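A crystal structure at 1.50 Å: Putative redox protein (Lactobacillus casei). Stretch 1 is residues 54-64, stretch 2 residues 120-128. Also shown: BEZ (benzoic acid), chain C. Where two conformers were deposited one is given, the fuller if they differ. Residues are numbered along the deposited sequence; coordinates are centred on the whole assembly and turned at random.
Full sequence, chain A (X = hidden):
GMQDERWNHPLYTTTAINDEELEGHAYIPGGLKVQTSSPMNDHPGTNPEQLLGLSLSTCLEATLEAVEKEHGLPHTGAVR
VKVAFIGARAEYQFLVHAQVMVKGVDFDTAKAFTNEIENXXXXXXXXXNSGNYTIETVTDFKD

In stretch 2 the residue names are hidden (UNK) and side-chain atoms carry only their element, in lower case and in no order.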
# COMPACT_ATOMS: atom_id res chain seq x y z
N LEU A 54 -1.34 6.65 0.85
CA LEU A 54 -0.04 7.29 1.00
C LEU A 54 1.01 6.63 0.10
O LEU A 54 1.82 7.31 -0.53
CB LEU A 54 0.44 7.30 2.47
CG LEU A 54 -0.37 8.16 3.48
CD1 LEU A 54 -0.05 7.80 4.94
CD2 LEU A 54 -0.13 9.68 3.19
N SER A 55 0.99 5.31 0.05
CA SER A 55 1.91 4.58 -0.83
C SER A 55 1.70 4.94 -2.32
O SER A 55 2.66 5.31 -3.04
CB SER A 55 1.75 3.06 -0.65
OG SER A 55 2.59 2.34 -1.55
N LEU A 56 0.47 4.80 -2.80
CA LEU A 56 0.16 5.04 -4.22
C LEU A 56 0.36 6.50 -4.62
O LEU A 56 0.93 6.78 -5.66
CB LEU A 56 -1.24 4.56 -4.56
CG LEU A 56 -1.69 4.74 -6.01
CD1 LEU A 56 -0.76 4.01 -7.01
CD2 LEU A 56 -3.14 4.32 -6.18
N SER A 57 -0.15 7.42 -3.81
CA SER A 57 0.04 8.85 -4.12
C SER A 57 1.52 9.18 -4.25
O SER A 57 1.93 9.92 -5.17
CB SER A 57 -0.69 9.74 -3.09
OG SER A 57 -0.14 9.63 -1.77
N THR A 58 2.34 8.67 -3.33
CA THR A 58 3.78 8.93 -3.35
C THR A 58 4.44 8.31 -4.56
O THR A 58 5.31 8.95 -5.20
CB THR A 58 4.44 8.48 -2.02
OG1 THR A 58 3.83 9.20 -0.94
CG2 THR A 58 5.94 8.71 -2.01
N CYS A 59 4.05 7.07 -4.87
CA CYS A 59 4.65 6.39 -6.01
C CYS A 59 4.27 7.07 -7.35
O CYS A 59 5.14 7.30 -8.24
CB CYS A 59 4.26 4.92 -6.04
SG CYS A 59 5.33 3.89 -7.03
N LEU A 60 3.00 7.43 -7.48
CA LEU A 60 2.55 8.11 -8.67
C LEU A 60 3.26 9.45 -8.83
O LEU A 60 3.69 9.82 -9.94
CB LEU A 60 1.03 8.30 -8.67
CG LEU A 60 0.19 7.10 -9.12
CD1 LEU A 60 -1.32 7.31 -8.70
CD2 LEU A 60 0.36 6.74 -10.61
N GLU A 61 3.38 10.18 -7.72
CA GLU A 61 4.00 11.49 -7.73
C GLU A 61 5.49 11.38 -8.12
O GLU A 61 6.01 12.19 -8.91
CB GLU A 61 3.80 12.18 -6.37
CG GLU A 61 4.43 13.61 -6.27
CD GLU A 61 3.66 14.69 -7.00
OE1 GLU A 61 2.84 14.37 -7.90
OE2 GLU A 61 3.92 15.89 -6.64
N ALA A 62 6.19 10.37 -7.59
CA ALA A 62 7.61 10.12 -7.94
C ALA A 62 7.73 9.78 -9.41
O ALA A 62 8.66 10.23 -10.12
CB ALA A 62 8.21 8.99 -7.10
N THR A 63 6.80 8.97 -9.90
CA THR A 63 6.83 8.57 -11.31
C THR A 63 6.59 9.81 -12.21
O THR A 63 7.27 10.01 -13.21
CB THR A 63 5.80 7.45 -11.65
OG1 THR A 63 5.90 6.40 -10.70
CG2 THR A 63 5.95 6.90 -13.08
N LEU A 64 5.64 10.64 -11.78
CA LEU A 64 5.28 11.86 -12.50
C LEU A 64 6.48 12.81 -12.55
O LEU A 64 6.78 13.38 -13.59
CB LEU A 64 4.08 12.53 -11.84
CG LEU A 64 3.51 13.80 -12.50
CD1 LEU A 64 3.22 13.58 -13.97
CD2 LEU A 64 2.26 14.25 -11.66
N UNK A 120 3.84 3.08 -15.67
CA UNK A 120 5.19 2.97 -15.09
C UNK A 120 5.23 2.81 -13.57
O UNK A 120 6.14 2.20 -13.03
n UNK A 120 10.26 7.00 -16.62
c UNK A 120 6.05 4.17 -15.50
n UNK A 120 8.92 7.32 -18.41
c UNK A 120 7.07 5.41 -17.49
n UNK A 120 8.31 5.77 -16.81
c UNK A 120 6.46 4.12 -16.97
c UNK A 120 9.16 6.69 -17.27
N UNK A 121 4.27 3.39 -12.88
CA UNK A 121 4.27 3.41 -11.42
C UNK A 121 4.15 1.99 -10.85
O UNK A 121 3.19 1.28 -11.17
s UNK A 121 2.66 4.12 -9.19
c UNK A 121 3.10 4.28 -10.94
N UNK A 122 5.15 1.54 -10.06
CA UNK A 122 5.03 0.18 -9.50
C UNK A 122 3.74 -0.16 -8.76
O UNK A 122 3.22 -1.26 -8.91
c UNK A 122 7.29 0.93 -9.36
c UNK A 122 6.27 0.06 -8.62
c UNK A 122 6.51 2.11 -9.84
N UNK A 123 3.24 0.77 -7.95
CA UNK A 123 2.04 0.45 -7.16
C UNK A 123 0.83 0.37 -8.10
O UNK A 123 -0.02 -0.49 -7.96
c UNK A 123 3.08 1.42 -5.02
c UNK A 123 0.55 1.01 -5.18
c UNK A 123 1.83 1.41 -5.96
N UNK A 124 0.78 1.29 -9.07
CA UNK A 124 -0.25 1.26 -10.06
C UNK A 124 -0.27 -0.09 -10.81
O UNK A 124 -1.32 -0.70 -11.02
o UNK A 124 -1.05 2.64 -11.95
c UNK A 124 -0.05 2.49 -10.97
N UNK A 125 0.93 -0.58 -11.17
CA UNK A 125 1.02 -1.86 -11.84
C UNK A 125 0.50 -3.01 -10.95
O UNK A 125 -0.14 -3.93 -11.45
c UNK A 125 2.46 -2.14 -12.27
c UNK A 125 5.28 -0.89 -14.30
c UNK A 125 2.98 -1.27 -13.36
c UNK A 125 4.47 -1.78 -13.61
n UNK A 125 6.55 -1.54 -14.61
N UNK A 126 0.78 -2.96 -9.64
CA UNK A 126 0.29 -4.02 -8.74
C UNK A 126 -1.24 -4.04 -8.69
O UNK A 126 -1.80 -5.09 -8.50
c UNK A 126 0.79 -3.80 -7.31
c UNK A 126 2.30 -4.04 -7.09
c UNK A 126 2.77 -5.45 -7.47
c UNK A 126 2.67 -3.68 -5.62
N UNK A 127 -1.88 -2.88 -8.86
CA UNK A 127 -3.35 -2.76 -8.75
C UNK A 127 -4.08 -2.90 -10.09
O UNK A 127 -5.31 -3.01 -10.10
c UNK A 127 -3.70 -1.41 -8.14
c UNK A 127 -3.60 -2.12 -5.75
c UNK A 127 -3.49 0.39 -6.32
c UNK A 127 -3.14 -1.06 -6.77
N UNK A 128 -3.33 -2.94 -11.19
CA UNK A 128 -3.91 -2.92 -12.54
C UNK A 128 -5.02 -3.95 -12.74
O UNK A 128 -6.08 -3.62 -13.30
c UNK A 128 -2.54 -3.24 -17.51
c UNK A 128 -2.81 -3.21 -13.59
c UNK A 128 -3.28 -3.15 -15.05
n UNK A 128 -1.34 -2.98 -18.41
c UNK A 128 -2.15 -3.50 -16.02
C BEZ C . 10.20 5.29 -13.73
O1 BEZ C . 11.30 5.57 -14.32
O2 BEZ C . 9.37 4.69 -14.29
C1 BEZ C . 9.93 5.59 -12.30
C2 BEZ C . 10.76 6.53 -11.66
C3 BEZ C . 10.54 6.82 -10.32
C4 BEZ C . 9.50 6.18 -9.63
C5 BEZ C . 8.68 5.24 -10.28
C6 BEZ C . 8.86 4.94 -11.59

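Position 120 carries seven side-chain atoms: three carbons in a row, a nitrogen, then a carbon bearing two further nitrogens, which is a guanidinium. Its CB lies 3.6 Å from Thr63 CG2, while the far end leaves stretch 1 and meets the ligand. The residue is Arg120. Its NE donates a hydrogen bond to O2 of the benzoic acid and its NH2 another to O1, both 2.9 Å long and close to linear, so the two oxygens of the carboxylate group are gripped along the edge of the guanidinium. The ring of the ligand reaches back to the helix, where Thr63 OG1 is 3.0 Å from BEZ C5.

Position 121 has one carbon followed by one sulfur. That carbon, CB, lies 3.7 Å from Leu60 CD2 and 3.5 Å from Thr63 OG1, and the sulfur is 3.4 Å from Cys59 SG. This is Cys121. The distance from its SG to Cys59 SG is far too long for a disulfide, so the two sulfurs pack without a covalent link. Cys121 SG also caps the following helix, accepting a hydrogen bond from the backbone N of position 124 at 3.4 Å.

At position 122 three carbons close a ring onto the backbone nitrogen, the mark of proline. Pro122 opens the helix, where its lack of an N-H costs nothing in helical hydrogen bonding, and its CD packs 3.5 Å from Cys59 SG.

Position 123 shows three carbons, one carrying the other two: a branch at CB with no heteroatom, hence Val123. Its CB points toward stretch 1, and the two methyls divide their neighbours, CG1 lying 3.8 Å from Leu56 CD1 and CG2 3.6 Å from Ser55 OG and 3.8 Å from Cys59 CB.

One carbon and one oxygen at position 124 give Ser124. Leu56 CD1 and Leu60 CD2 each lie 4.3 Å from Ser124 CB, and the closest approach of Leu56 CD1 to this residue is to the backbone, 3.7 Å from Ser124 N.

Position 125 has four carbons in a row ending in nitrogen, an extended chain out of reach of stretch 1; it is Lys125. Position 126, four carbons forked at the second, is Leu126, which is buried and out of reach of stretch 1. Position 127 has the same forked set of four carbons, and its CA-to-CB bond points toward stretch 1. It is Leu127, and its CD1 lies 3.9 Å from Leu56 CD2. Position 128, again four carbons ending in nitrogen, is the exposed Lys128, which makes no contact with stretch 1.

The contact works by packing alone, as no hydrogen bond crosses it. The helix axes approach to 8.9 Å at 123°. Leu60 CA lies 5.7 Å from Cys121 CA, and Leu56 CA lies 5.8 Å from Val123 CA. Cys121 sits among Leu56, Cys59, Leu60 and Thr63. Thr63 OG1 donates to Cys59 O within its own helix, at 2.7 Å, which satisfies its hydroxyl beside this largely apolar seam.

Stretch 2, residues 120-128: RCPVSKLLK
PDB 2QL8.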